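Local coordinates for alpha-fucosidase (Bifidobacterium bifidum, PDB 2EAB), which is a 1,2-alpha-L-fucosidase whose catalytic domain, the part in this chain, probably hydrolyses terminal alpha-1,2-linked L-fucose from oligosaccharides, at residues N129-G134 and G406-G411; N396-W401 and N412-S417; F419-N424 and T485-Y490; Q426-P431 and G768-T773; E479-H484 and A506-I511. One frame throughout, in Å; residues are numbered along the deposited sequence.

Contact 1 (N129-G134 and G406-G411); sequences NAAEQG and GDNAHG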
# COMPACT_ATOMS: atom_id res chain seq x y z
N ASN A 129 -19.22 -10.96 14.61
CA ASN A 129 -20.09 -11.46 13.55
C ASN A 129 -19.42 -11.36 12.19
O ASN A 129 -19.29 -10.27 11.63
CB ASN A 129 -21.43 -10.70 13.56
CG ASN A 129 -22.46 -11.31 12.60
OD1 ASN A 129 -22.11 -12.02 11.67
ND2 ASN A 129 -23.74 -11.01 12.83
N ALA A 130 -18.98 -12.50 11.67
CA ALA A 130 -18.24 -12.54 10.41
C ALA A 130 -19.06 -12.08 9.20
O ALA A 130 -18.48 -11.63 8.21
CB ALA A 130 -17.66 -13.93 10.17
N ALA A 131 -20.38 -12.21 9.28
CA ALA A 131 -21.28 -11.71 8.24
C ALA A 131 -21.36 -10.19 8.24
O ALA A 131 -21.56 -9.58 7.19
CB ALA A 131 -22.66 -12.32 8.39
N GLU A 132 -21.24 -9.59 9.41
CA GLU A 132 -21.18 -8.12 9.52
C GLU A 132 -19.84 -7.59 9.05
O GLU A 132 -19.76 -6.54 8.41
CB GLU A 132 -21.40 -7.67 10.96
CG GLU A 132 -22.83 -7.74 11.46
CD GLU A 132 -22.99 -7.08 12.82
OE1 GLU A 132 -21.97 -6.89 13.52
OE2 GLU A 132 -24.13 -6.75 13.18
N GLN A 133 -18.77 -8.30 9.39
CA GLN A 133 -17.45 -7.87 8.97
C GLN A 133 -17.36 -7.91 7.45
O GLN A 133 -16.97 -6.93 6.81
CB GLN A 133 -16.37 -8.76 9.57
CG GLN A 133 -14.97 -8.28 9.25
CD GLN A 133 -13.89 -8.96 10.06
OE1 GLN A 133 -14.16 -9.77 10.96
NE2 GLN A 133 -12.64 -8.63 9.75
N GLY A 134 -17.76 -9.04 6.87
CA GLY A 134 -17.70 -9.22 5.43
C GLY A 134 -16.27 -9.29 4.92
O GLY A 134 -15.33 -9.50 5.68
N GLY A 406 -16.52 -15.41 -0.96
CA GLY A 406 -17.49 -16.02 -0.07
C GLY A 406 -18.13 -14.90 0.73
O GLY A 406 -17.67 -13.75 0.65
N ASP A 407 -19.17 -15.21 1.49
CA ASP A 407 -19.93 -14.16 2.17
C ASP A 407 -19.23 -13.55 3.38
O ASP A 407 -19.31 -12.34 3.60
CB ASP A 407 -21.29 -14.68 2.63
CG ASP A 407 -22.34 -14.69 1.54
OD1 ASP A 407 -22.02 -14.45 0.35
OD2 ASP A 407 -23.51 -14.98 1.89
N ASN A 408 -18.57 -14.38 4.17
CA ASN A 408 -18.14 -13.97 5.51
C ASN A 408 -16.64 -13.74 5.64
O ASN A 408 -15.85 -14.33 4.89
CB ASN A 408 -18.59 -15.01 6.55
CG ASN A 408 -20.10 -15.06 6.74
OD1 ASN A 408 -20.85 -14.25 6.19
ND2 ASN A 408 -20.55 -15.99 7.57
N ALA A 409 -16.27 -12.91 6.60
CA ALA A 409 -14.88 -12.70 6.95
C ALA A 409 -14.21 -14.01 7.35
O ALA A 409 -14.87 -14.94 7.83
CB ALA A 409 -14.77 -11.70 8.08
N HIS A 410 -12.89 -14.06 7.16
CA HIS A 410 -12.07 -15.21 7.53
C HIS A 410 -12.66 -16.49 6.91
O HIS A 410 -12.70 -17.55 7.55
CB HIS A 410 -11.94 -15.32 9.06
CG HIS A 410 -11.65 -14.02 9.76
ND1 HIS A 410 -10.40 -13.43 9.75
CD2 HIS A 410 -12.44 -13.21 10.50
CE1 HIS A 410 -10.44 -12.30 10.44
NE2 HIS A 410 -11.66 -12.15 10.91
N GLY A 411 -13.12 -16.36 5.67
CA GLY A 411 -13.80 -17.44 4.95
C GLY A 411 -12.98 -17.95 3.78
O GLY A 411 -11.91 -18.53 3.98
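Ala409 presses its methyl into the end of the short helix 130-133, with CB 3.3 Å from Gly134 O and 3.5 Å from Gln133 CD. Gln133 has CG anti to its backbone N (chi1 -175°) and runs extended beyond it, which carries its amide past Ala409 CB. There the Gln133 and His410 side chains cross at about a right angle, amide and ring planes 80° apart, while Gln133 NE2 is hydrogen-bonded to Glu486 OE1. Asn408 brings OD1 against Ala131, 3.3 Å from its CA. Between these side chains a nearly straight bond runs from Ala409 N to Ala130 O (3.0 Å). It arrives above the carbonyl plane, and Gly134 N grips the same oxygen from the opposite face. At the start of the helix, Asn129 OD1 accepts from Ala131 N and more weakly from Glu132 N, the N-cap of a one-turn helix by which the N-terminal beta-rich region meets a loop of the glycoside hydrolase family 95 catalytic region.

Contact 2 (N396-W401 and N412-S417); sequences NLQGIW and NTPWGS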
# COMPACT_ATOMS: atom_id res chain seq x y z
N ASN A 396 -6.48 -2.74 -1.49
CA ASN A 396 -6.64 -3.67 -0.37
C ASN A 396 -5.47 -4.66 -0.33
O ASN A 396 -4.44 -4.42 -0.97
CB ASN A 396 -8.04 -4.35 -0.39
CG ASN A 396 -8.29 -5.18 -1.64
OD1 ASN A 396 -7.44 -5.96 -2.06
ND2 ASN A 396 -9.49 -5.05 -2.20
N LEU A 397 -5.59 -5.74 0.43
CA LEU A 397 -4.48 -6.71 0.55
C LEU A 397 -4.07 -7.30 -0.80
O LEU A 397 -2.96 -7.85 -0.91
CB LEU A 397 -4.84 -7.86 1.49
CG LEU A 397 -4.79 -7.61 3.00
CD1 LEU A 397 -5.26 -8.86 3.72
CD2 LEU A 397 -3.39 -7.23 3.45
N GLN A 398 -4.94 -7.20 -1.80
CA GLN A 398 -4.70 -7.74 -3.13
C GLN A 398 -4.81 -6.68 -4.22
O GLN A 398 -4.92 -7.00 -5.40
CB GLN A 398 -5.62 -8.94 -3.40
CG GLN A 398 -5.33 -10.09 -2.45
CD GLN A 398 -6.19 -11.32 -2.67
OE1 GLN A 398 -6.70 -11.57 -3.76
NE2 GLN A 398 -6.31 -12.13 -1.63
N GLY A 399 -4.74 -5.41 -3.81
CA GLY A 399 -4.91 -4.29 -4.73
C GLY A 399 -6.38 -4.16 -5.04
O GLY A 399 -7.14 -3.58 -4.27
N ILE A 400 -6.76 -4.71 -6.20
CA ILE A 400 -8.16 -4.93 -6.55
C ILE A 400 -8.40 -6.33 -7.14
O ILE A 400 -9.52 -6.64 -7.55
CB ILE A 400 -8.72 -3.88 -7.58
CG1 ILE A 400 -7.90 -3.86 -8.88
CG2 ILE A 400 -8.86 -2.50 -6.94
CD1 ILE A 400 -8.55 -3.06 -9.99
N TRP A 401 -7.36 -7.17 -7.18
CA TRP A 401 -7.40 -8.41 -7.96
C TRP A 401 -7.59 -9.63 -7.07
O TRP A 401 -6.79 -9.87 -6.17
CB TRP A 401 -6.13 -8.56 -8.81
CG TRP A 401 -5.96 -7.41 -9.76
CD1 TRP A 401 -6.60 -7.24 -10.95
CD2 TRP A 401 -5.12 -6.26 -9.59
NE1 TRP A 401 -6.20 -6.06 -11.55
CE2 TRP A 401 -5.31 -5.43 -10.72
CE3 TRP A 401 -4.24 -5.84 -8.58
CZ2 TRP A 401 -4.63 -4.22 -10.89
CZ3 TRP A 401 -3.57 -4.63 -8.75
CH2 TRP A 401 -3.77 -3.83 -9.89
N ASN A 412 -13.48 -17.75 2.57
CA ASN A 412 -12.83 -18.28 1.36
C ASN A 412 -11.67 -17.45 0.84
O ASN A 412 -10.92 -17.90 -0.04
CB ASN A 412 -13.85 -18.44 0.23
CG ASN A 412 -14.91 -19.48 0.53
OD1 ASN A 412 -14.71 -20.39 1.34
ND2 ASN A 412 -16.06 -19.35 -0.13
N THR A 413 -11.52 -16.23 1.36
CA THR A 413 -10.51 -15.30 0.88
C THR A 413 -9.58 -14.97 2.03
O THR A 413 -10.04 -14.58 3.10
CB THR A 413 -11.19 -14.04 0.32
OG1 THR A 413 -11.94 -14.42 -0.84
CG2 THR A 413 -10.17 -12.97 -0.06
N PRO A 414 -8.25 -15.12 1.83
CA PRO A 414 -7.32 -14.98 2.95
C PRO A 414 -7.35 -13.57 3.51
O PRO A 414 -7.19 -12.59 2.76
CB PRO A 414 -5.96 -15.30 2.32
CG PRO A 414 -6.13 -15.02 0.87
CD PRO A 414 -7.54 -15.41 0.56
N TRP A 415 -7.58 -13.47 4.82
CA TRP A 415 -7.71 -12.18 5.51
C TRP A 415 -8.75 -11.28 4.85
O TRP A 415 -8.67 -10.06 4.95
CB TRP A 415 -6.36 -11.46 5.64
CG TRP A 415 -5.28 -12.29 6.25
CD1 TRP A 415 -5.12 -12.58 7.57
CD2 TRP A 415 -4.20 -12.93 5.56
NE1 TRP A 415 -4.00 -13.38 7.75
CE2 TRP A 415 -3.42 -13.60 6.53
CE3 TRP A 415 -3.81 -13.00 4.22
CZ2 TRP A 415 -2.27 -14.34 6.19
CZ3 TRP A 415 -2.67 -13.73 3.88
CH2 TRP A 415 -1.92 -14.39 4.87
N GLY A 416 -9.72 -11.90 4.17
CA GLY A 416 -10.79 -11.17 3.49
C GLY A 416 -10.36 -10.24 2.37
O GLY A 416 -11.18 -9.46 1.89
N SER A 417 -9.10 -10.32 1.95
CA SER A 417 -8.49 -9.35 1.03
C SER A 417 -8.84 -7.93 1.47
O SER A 417 -9.22 -7.07 0.67
CB SER A 417 -8.90 -9.62 -0.42
OG SER A 417 -8.15 -8.80 -1.31
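The type I beta turn from Asn396 to Gly399 lies against the bend that ends at Ser417, and the two backbones are nearest where the CA atoms of Leu397 and Ser417 stand 4.8 Å apart. Asn396 carries the polar part of the contact. Its CG sits between the backbone N and the carbonyl carbon (chi1 62°), and OD1 accepts two bonds. Gln398 N donates from within the carbonyl plane at 2.8 Å, which makes an Asx turn, whereas Ser417 OG donates from well above that plane at 3.0 Å. Two donors from such different directions should leave the amide little freedom to rotate. The Ser417 hydroxyl is also flanked by the aliphatic part of Gln398, whose CG lies 3.3 Å from OG, and the far end of Gln398 rests against the Pro414 ring. Leu397 supplies the apolar part: its CD1 meets Trp415 CB at 3.4 Å, the two side chains crossing at about a right angle. The Asn396 side chain is about 7 Å from the bound calcium ion. Around the contact, Asn396 and Leu397 touch Phe419 and His420 of strand 419-420, Trp415 meets the rings of His420 and His761 edge-to-face, and Trp401 touches both helix 365-386 and Trp47 of helix 42-50.

Contact 3 (F419-N424 and T485-Y490); sequences FHMNVN and TENTAY. With EDO (1,2-ethanediol), chain D.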
# COMPACT_ATOMS: atom_id res chain seq x y z
N PHE A 419 -8.61 -4.37 4.34
CA PHE A 419 -7.72 -3.26 4.66
C PHE A 419 -7.08 -3.60 6.00
O PHE A 419 -7.71 -3.48 7.05
CB PHE A 419 -8.49 -1.94 4.66
CG PHE A 419 -9.21 -1.69 3.36
CD1 PHE A 419 -10.59 -1.87 3.28
CD2 PHE A 419 -8.50 -1.35 2.21
CE1 PHE A 419 -11.26 -1.67 2.07
CE2 PHE A 419 -9.17 -1.15 1.00
CZ PHE A 419 -10.55 -1.31 0.94
N HIS A 420 -5.83 -4.07 5.95
CA HIS A 420 -5.12 -4.54 7.14
C HIS A 420 -4.18 -3.44 7.58
O HIS A 420 -3.13 -3.23 6.97
CB HIS A 420 -4.33 -5.83 6.85
CG HIS A 420 -4.85 -7.03 7.58
ND1 HIS A 420 -4.19 -7.64 8.63
CD2 HIS A 420 -5.99 -7.73 7.41
CE1 HIS A 420 -4.90 -8.66 9.06
NE2 HIS A 420 -6.00 -8.74 8.34
N MET A 421 -4.57 -2.73 8.63
CA MET A 421 -4.02 -1.40 8.90
C MET A 421 -2.96 -1.39 10.00
O MET A 421 -2.75 -0.37 10.65
CB MET A 421 -5.17 -0.43 9.19
CG MET A 421 -4.87 1.03 8.87
SD MET A 421 -6.36 2.03 8.87
CE MET A 421 -6.66 2.17 10.64
N ASN A 422 -2.27 -2.51 10.19
CA ASN A 422 -1.16 -2.55 11.13
C ASN A 422 0.13 -3.06 10.47
O ASN A 422 0.90 -3.81 11.07
CB ASN A 422 -1.52 -3.35 12.39
CG ASN A 422 -0.78 -2.87 13.64
OD1 ASN A 422 -0.20 -1.78 13.66
ND2 ASN A 422 -0.80 -3.68 14.69
N VAL A 423 0.30 -2.65 9.21
CA VAL A 423 1.53 -2.68 8.40
C VAL A 423 1.19 -2.77 6.91
O VAL A 423 1.89 -2.18 6.08
CB VAL A 423 2.59 -3.77 8.79
CG1 VAL A 423 2.09 -5.19 8.49
CG2 VAL A 423 3.92 -3.51 8.08
N ASN A 424 0.14 -3.50 6.58
CA ASN A 424 -0.09 -3.87 5.19
C ASN A 424 -0.60 -2.71 4.34
O ASN A 424 -0.02 -2.41 3.30
CB ASN A 424 -1.06 -5.05 5.08
CG ASN A 424 -0.62 -6.24 5.91
OD1 ASN A 424 0.11 -7.13 5.43
ND2 ASN A 424 -1.02 -6.26 7.16
N THR A 485 -6.81 -3.14 13.50
CA THR A 485 -6.12 -3.78 12.38
C THR A 485 -7.05 -4.09 11.21
O THR A 485 -6.85 -3.61 10.09
CB THR A 485 -5.37 -5.07 12.82
OG1 THR A 485 -4.30 -4.72 13.71
CG2 THR A 485 -4.78 -5.79 11.62
N GLU A 486 -8.05 -4.93 11.46
CA GLU A 486 -8.92 -5.40 10.39
C GLU A 486 -9.99 -4.37 10.10
O GLU A 486 -10.84 -4.10 10.94
CB GLU A 486 -9.57 -6.73 10.77
CG GLU A 486 -8.59 -7.84 11.04
CD GLU A 486 -9.28 -9.18 11.13
OE1 GLU A 486 -10.43 -9.23 11.64
OE2 GLU A 486 -8.68 -10.19 10.69
N ASN A 487 -9.93 -3.80 8.90
CA ASN A 487 -10.86 -2.79 8.44
C ASN A 487 -11.51 -3.21 7.13
O ASN A 487 -11.07 -4.17 6.48
CB ASN A 487 -10.13 -1.44 8.32
CG ASN A 487 -9.98 -0.77 9.67
OD1 ASN A 487 -10.88 -0.04 10.10
ND2 ASN A 487 -8.87 -1.03 10.35
N THR A 488 -12.59 -2.53 6.77
CA THR A 488 -13.41 -2.94 5.64
C THR A 488 -13.88 -1.72 4.85
O THR A 488 -13.45 -0.60 5.12
CB THR A 488 -14.64 -3.75 6.09
OG1 THR A 488 -15.56 -2.86 6.74
CG2 THR A 488 -14.27 -4.91 7.01
N ALA A 489 -14.79 -1.94 3.92
CA ALA A 489 -15.45 -0.86 3.19
C ALA A 489 -16.52 -0.14 4.02
O ALA A 489 -17.06 0.88 3.57
CB ALA A 489 -16.05 -1.40 1.90
N TYR A 490 -16.83 -0.65 5.21
CA TYR A 490 -18.04 -0.24 5.94
C TYR A 490 -17.81 0.23 7.38
O TYR A 490 -18.67 0.04 8.25
CB TYR A 490 -19.06 -1.38 5.92
CG TYR A 490 -19.46 -1.84 4.55
CD1 TYR A 490 -20.18 -1.01 3.69
CD2 TYR A 490 -19.16 -3.13 4.11
CE1 TYR A 490 -20.56 -1.43 2.44
CE2 TYR A 490 -19.53 -3.56 2.84
CZ TYR A 490 -20.25 -2.71 2.01
OH TYR A 490 -20.64 -3.11 0.76
C1 EDO D . 3.86 -3.76 13.15
O1 EDO D . 4.69 -5.01 13.29
C2 EDO D . 2.46 -4.12 13.80
O2 EDO D . 1.77 -5.12 12.93
O HOH W 1 -2.37 -6.13 15.17
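The Phe419 ring turns its edge to the opposite segment, where Thr488 CA and Ala489 N lie in the ring plane, and the neighbouring Thr488 O is 3.6 Å from CD1. Rings from outside, Trp80 nearly parallel and Tyr447 more inclined, also meet it. His420 and Glu486 run side by side and point the same way, the imidazole and carboxylate planes 72° apart; His420 NE2 comes 3.8 Å from Glu486 CG, and ND1 of the same ring lies 3.6 Å from the Thr485 methyl CG2. Glu486 OE1 is itself bound by Gln133. These groups belong to a two-stranded antiparallel ladder set among the helices of the catalytic domain, Phe419 and Asn487 on one face, His420 and Glu486 on the other. The first two form its hydrogen-bonded pair, with Asn487 N to Phe419 O at 2.9 Å, and the second two its non-hydrogen-bonded one. Beyond the ladder Met421 N donates to Thr485 O at 2.8 Å. Asn422 has CG anti to the backbone N (chi1 -150°), and its ND2 shares a water with Thr485 OG1, which stands 3.4 Å from Asn422 CB. The remaining polar atom of that amide, OD1, is bound by Tyr578, and Thr485 OG1 by Ser504.

Contact 4 (Q426-P431 and G768-T773); sequences QMNYWP and GNFGNT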
# COMPACT_ATOMS: atom_id res chain seq x y z
N GLN A 426 -0.40 0.38 5.15
CA GLN A 426 0.71 1.33 5.19
C GLN A 426 1.70 1.04 4.07
O GLN A 426 2.10 1.95 3.34
CB GLN A 426 1.42 1.26 6.55
CG GLN A 426 0.65 1.87 7.72
CD GLN A 426 -0.41 0.97 8.34
OE1 GLN A 426 -0.59 -0.19 7.95
NE2 GLN A 426 -1.10 1.50 9.34
N MET A 427 2.10 -0.22 3.94
CA MET A 427 3.06 -0.63 2.92
C MET A 427 2.57 -0.35 1.50
O MET A 427 3.35 0.06 0.64
CB MET A 427 3.42 -2.11 3.09
CG MET A 427 4.60 -2.53 2.23
SD MET A 427 5.19 -4.19 2.56
CE MET A 427 5.53 -4.10 4.33
N ASN A 428 1.27 -0.56 1.27
CA ASN A 428 0.67 -0.24 -0.03
C ASN A 428 0.92 1.21 -0.43
O ASN A 428 0.96 1.52 -1.63
CB ASN A 428 -0.84 -0.47 -0.01
CG ASN A 428 -1.24 -1.93 -0.03
OD1 ASN A 428 -0.42 -2.83 0.17
ND2 ASN A 428 -2.53 -2.17 -0.23
N TYR A 429 1.05 2.08 0.56
CA TYR A 429 1.26 3.51 0.34
C TYR A 429 2.63 4.01 0.80
O TYR A 429 2.78 5.18 1.17
CB TYR A 429 0.08 4.34 0.89
CG TYR A 429 -1.17 4.05 0.08
CD1 TYR A 429 -1.45 4.78 -1.07
CD2 TYR A 429 -2.02 3.00 0.42
CE1 TYR A 429 -2.57 4.49 -1.85
CE2 TYR A 429 -3.14 2.71 -0.34
CZ TYR A 429 -3.40 3.45 -1.47
OH TYR A 429 -4.51 3.14 -2.23
N TRP A 430 3.62 3.12 0.78
CA TRP A 430 5.01 3.52 0.98
C TRP A 430 5.74 4.06 -0.26
O TRP A 430 6.54 4.97 -0.12
CB TRP A 430 5.85 2.42 1.61
CG TRP A 430 5.60 2.21 3.07
CD1 TRP A 430 4.91 3.02 3.93
CD2 TRP A 430 6.06 1.10 3.86
NE1 TRP A 430 4.90 2.47 5.20
CE2 TRP A 430 5.59 1.29 5.18
CE3 TRP A 430 6.81 -0.04 3.57
CZ2 TRP A 430 5.86 0.38 6.21
CZ3 TRP A 430 7.07 -0.95 4.59
CH2 TRP A 430 6.60 -0.73 5.89
N PRO A 431 5.52 3.47 -1.47
CA PRO A 431 6.24 4.05 -2.63
C PRO A 431 5.48 5.16 -3.33
O PRO A 431 5.99 5.74 -4.29
CB PRO A 431 6.35 2.85 -3.57
CG PRO A 431 5.10 2.07 -3.31
CD PRO A 431 4.75 2.27 -1.85
N GLY A 768 4.02 -6.57 -0.34
CA GLY A 768 5.44 -6.72 -0.66
C GLY A 768 5.84 -6.22 -2.03
O GLY A 768 6.99 -5.84 -2.23
N ASN A 769 4.90 -6.19 -2.98
CA ASN A 769 5.17 -5.56 -4.28
C ASN A 769 5.43 -4.07 -4.10
O ASN A 769 6.40 -3.52 -4.62
CB ASN A 769 4.00 -5.76 -5.25
CG ASN A 769 3.97 -7.14 -5.87
OD1 ASN A 769 3.06 -7.93 -5.62
ND2 ASN A 769 4.97 -7.45 -6.71
N PHE A 770 4.55 -3.43 -3.33
CA PHE A 770 4.71 -2.01 -3.04
C PHE A 770 5.92 -1.74 -2.14
O PHE A 770 6.62 -0.74 -2.31
CB PHE A 770 3.42 -1.46 -2.43
CG PHE A 770 2.21 -1.57 -3.33
CD1 PHE A 770 2.24 -1.07 -4.63
CD2 PHE A 770 1.03 -2.15 -2.87
CE1 PHE A 770 1.13 -1.15 -5.45
CE2 PHE A 770 -0.09 -2.21 -3.68
CZ PHE A 770 -0.04 -1.73 -4.98
N GLY A 771 6.17 -2.66 -1.21
CA GLY A 771 7.32 -2.55 -0.32
C GLY A 771 8.64 -2.62 -1.06
O GLY A 771 9.60 -1.92 -0.72
N ASN A 772 8.69 -3.45 -2.10
CA ASN A 772 9.88 -3.55 -2.94
C ASN A 772 10.20 -2.21 -3.62
O ASN A 772 11.32 -1.70 -3.53
CB ASN A 772 9.72 -4.67 -3.97
CG ASN A 772 10.90 -4.78 -4.90
OD1 ASN A 772 11.06 -3.97 -5.81
ND2 ASN A 772 11.74 -5.79 -4.67
N THR A 773 9.19 -1.64 -4.27
CA THR A 773 9.36 -0.35 -4.96
C THR A 773 9.84 0.71 -3.98
O THR A 773 10.77 1.46 -4.27
CB THR A 773 8.04 0.07 -5.63
OG1 THR A 773 7.66 -0.95 -6.56
CG2 THR A 773 8.18 1.39 -6.37
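Phe770 and Asn428 both hold CG anti to their carbonyl carbons (chi1 -61° and -74°), which sets the two CG atoms where ring and amide can meet. The two side chains cross obliquely with their planes 65° apart, and Asn428 OD1 comes 3.4 Å from Phe770 CD2. The backbone oxygen of Asn428 lies over one face of the ring, 3.7 Å above its plane and shifted toward the rim. The other end of the amide is engaged elsewhere, ND2 donating to Asn396 O. Met427 places its CG anti to the backbone N, 3.7 Å from Gly771 CA; the chain runs extended to SD, 3.9 Å from Gly768 N, and bends only after it. The lack of a side chain at Gly771 is what admits the methionine so close to the helix backbone. Farther along, Pro431 sets CG 3.3 Å from Phe770 O and CB 3.6 Å from Thr773 CG2, while Thr773 OG1 is hydrogen-bonded to Tyr376 O. The Phe770 side chain also touches Thr383 of helix 365-386, about 4 Å from the calcium-site residue Ser386. Such close seating of a short helix and its following turn on helix 767-780 belongs to the helical core expected of the (alpha/alpha)6 barrel in family 95.

Contact 5 (E479-H484 and A506-I511); sequences EGYMAH and AAVPWI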
# COMPACT_ATOMS: atom_id res chain seq x y z
N GLU A 479 -13.94 14.39 19.53
CA GLU A 479 -13.14 13.92 20.66
C GLU A 479 -12.15 12.82 20.30
O GLU A 479 -11.29 12.48 21.11
CB GLU A 479 -14.05 13.46 21.80
CG GLU A 479 -14.79 14.60 22.47
CD GLU A 479 -13.83 15.63 23.03
OE1 GLU A 479 -12.98 15.28 23.88
OE2 GLU A 479 -13.91 16.81 22.60
N GLY A 480 -12.26 12.29 19.09
CA GLY A 480 -11.36 11.25 18.65
C GLY A 480 -12.04 10.14 17.89
O GLY A 480 -13.23 9.87 18.07
N TYR A 481 -11.26 9.49 17.03
CA TYR A 481 -11.72 8.34 16.27
C TYR A 481 -10.71 7.21 16.46
O TYR A 481 -9.50 7.43 16.41
CB TYR A 481 -11.96 8.70 14.79
CG TYR A 481 -10.78 9.37 14.11
CD1 TYR A 481 -9.96 8.67 13.25
CD2 TYR A 481 -10.49 10.72 14.35
CE1 TYR A 481 -8.88 9.28 12.63
CE2 TYR A 481 -9.41 11.34 13.75
CZ TYR A 481 -8.61 10.62 12.89
OH TYR A 481 -7.53 11.22 12.29
N MET A 482 -11.23 6.02 16.70
CA MET A 482 -10.42 4.86 16.99
C MET A 482 -10.73 3.77 15.97
O MET A 482 -11.89 3.54 15.63
CB MET A 482 -10.74 4.37 18.41
CG MET A 482 -9.92 3.17 18.85
SD MET A 482 -10.48 2.52 20.43
CE MET A 482 -9.10 2.90 21.52
N ALA A 483 -9.67 3.12 15.47
CA ALA A 483 -9.80 1.96 14.60
C ALA A 483 -8.61 1.06 14.86
O ALA A 483 -7.62 1.47 15.47
CB ALA A 483 -9.88 2.36 13.14
N HIS A 484 -8.70 -0.17 14.36
CA HIS A 484 -7.75 -1.20 14.71
C HIS A 484 -7.11 -1.84 13.47
O HIS A 484 -6.84 -1.13 12.50
CB HIS A 484 -8.44 -2.16 15.68
CG HIS A 484 -8.69 -1.55 17.02
ND1 HIS A 484 -9.82 -0.81 17.33
CD2 HIS A 484 -7.90 -1.52 18.11
CE1 HIS A 484 -9.71 -0.38 18.58
NE2 HIS A 484 -8.56 -0.80 19.07
N ALA A 506 -3.08 2.09 17.75
CA ALA A 506 -2.02 2.89 17.14
C ALA A 506 -1.98 2.73 15.61
O ALA A 506 -1.23 3.44 14.94
CB ALA A 506 -0.67 2.59 17.76
N ALA A 507 -2.81 1.83 15.08
CA ALA A 507 -2.99 1.70 13.64
C ALA A 507 -3.42 3.03 13.02
O ALA A 507 -3.03 3.33 11.88
CB ALA A 507 -4.03 0.63 13.34
N VAL A 508 -4.23 3.81 13.73
CA VAL A 508 -4.68 5.11 13.21
C VAL A 508 -3.53 6.13 13.16
O VAL A 508 -3.24 6.66 12.09
CB VAL A 508 -5.96 5.63 13.92
CG1 VAL A 508 -6.31 7.03 13.42
CG2 VAL A 508 -7.11 4.67 13.67
N PRO A 509 -2.84 6.39 14.29
CA PRO A 509 -1.58 7.13 14.18
C PRO A 509 -0.70 6.66 13.01
O PRO A 509 -0.22 7.48 12.22
CB PRO A 509 -0.90 6.86 15.53
CG PRO A 509 -2.06 6.79 16.49
CD PRO A 509 -3.18 6.12 15.71
N TRP A 510 -0.50 5.35 12.86
CA TRP A 510 0.38 4.86 11.81
C TRP A 510 -0.11 5.23 10.40
O TRP A 510 0.65 5.79 9.61
CB TRP A 510 0.57 3.36 11.93
CG TRP A 510 1.73 2.81 11.15
CD1 TRP A 510 2.55 3.49 10.28
CD2 TRP A 510 2.18 1.47 11.16
NE1 TRP A 510 3.49 2.63 9.76
CE2 TRP A 510 3.28 1.38 10.27
CE3 TRP A 510 1.76 0.31 11.83
CZ2 TRP A 510 3.97 0.19 10.06
CZ3 TRP A 510 2.45 -0.87 11.63
CH2 TRP A 510 3.54 -0.93 10.74
N ILE A 511 -1.37 4.92 10.08
CA ILE A 511 -1.87 5.26 8.75
C ILE A 511 -1.88 6.78 8.53
O ILE A 511 -1.74 7.23 7.40
CB ILE A 511 -3.25 4.61 8.46
CG1 ILE A 511 -3.49 4.48 6.95
CG2 ILE A 511 -4.39 5.37 9.14
CD1 ILE A 511 -2.56 3.48 6.26
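Val508 spreads its two methyls toward different partners on segment 479-484. CG1, anti to the backbone N (chi1 175°), meets the Tyr481 ring at CE1, 3.5 Å away, and the two side chains cross obliquely. CG2 turns to Ala483, lying 3.6 Å from its CB and 3.5 Å from its backbone N, so that the branched valine straddles both residues. Tyr481 reaches this place with CG lodged between its own backbone N and carbonyl carbon (chi1 52°); its hydroxyl is hydrogen-bonded to Leu534 O, which anchors the far end of the ring. One residue before the valine, Ala507 points its methyl at the backbone of His484, with CB 3.4 Å from His484 O. His484 CB points away from the helix; its ND1 is bonded to Thr493 O and its ring meets Trp503. Thus the start of helix 507-520 is joined to the loop leading into strand 486-487 by methyls set against the Tyr481 ring and against backbone atoms. The chemistry is that of apolar, close-fitting contact among buried residues: His484 O has a weak bond from Asn487 ND2, whereas Ala483 O is buried without a polar partner, and the contact rests on apolar packing.

From the N terminus, contact 1 closes a loop of 271 residues, bringing helix 130-133 of the beta-rich N-terminal region to the loop at 406-411. Contact 2 crosses it, since 396-401 precedes 406-411 and pairs with 412-417 just after; it closes a loop of only ten residues. Contact 3 follows both in series and joins 419-424 to 485-490. Contact 4 starts inside that loop and runs on to helix 767-780, so it crosses contact 3, and contact 5 crosses contact 3 as well while nesting inside contact 4. Contact 3 touches all the others, for instance through Met421 with Ala507, and Gln426 meets Trp510 between contacts 4 and 5. Together they tie the N-terminal region, the calcium-site loop and the helical catalytic core.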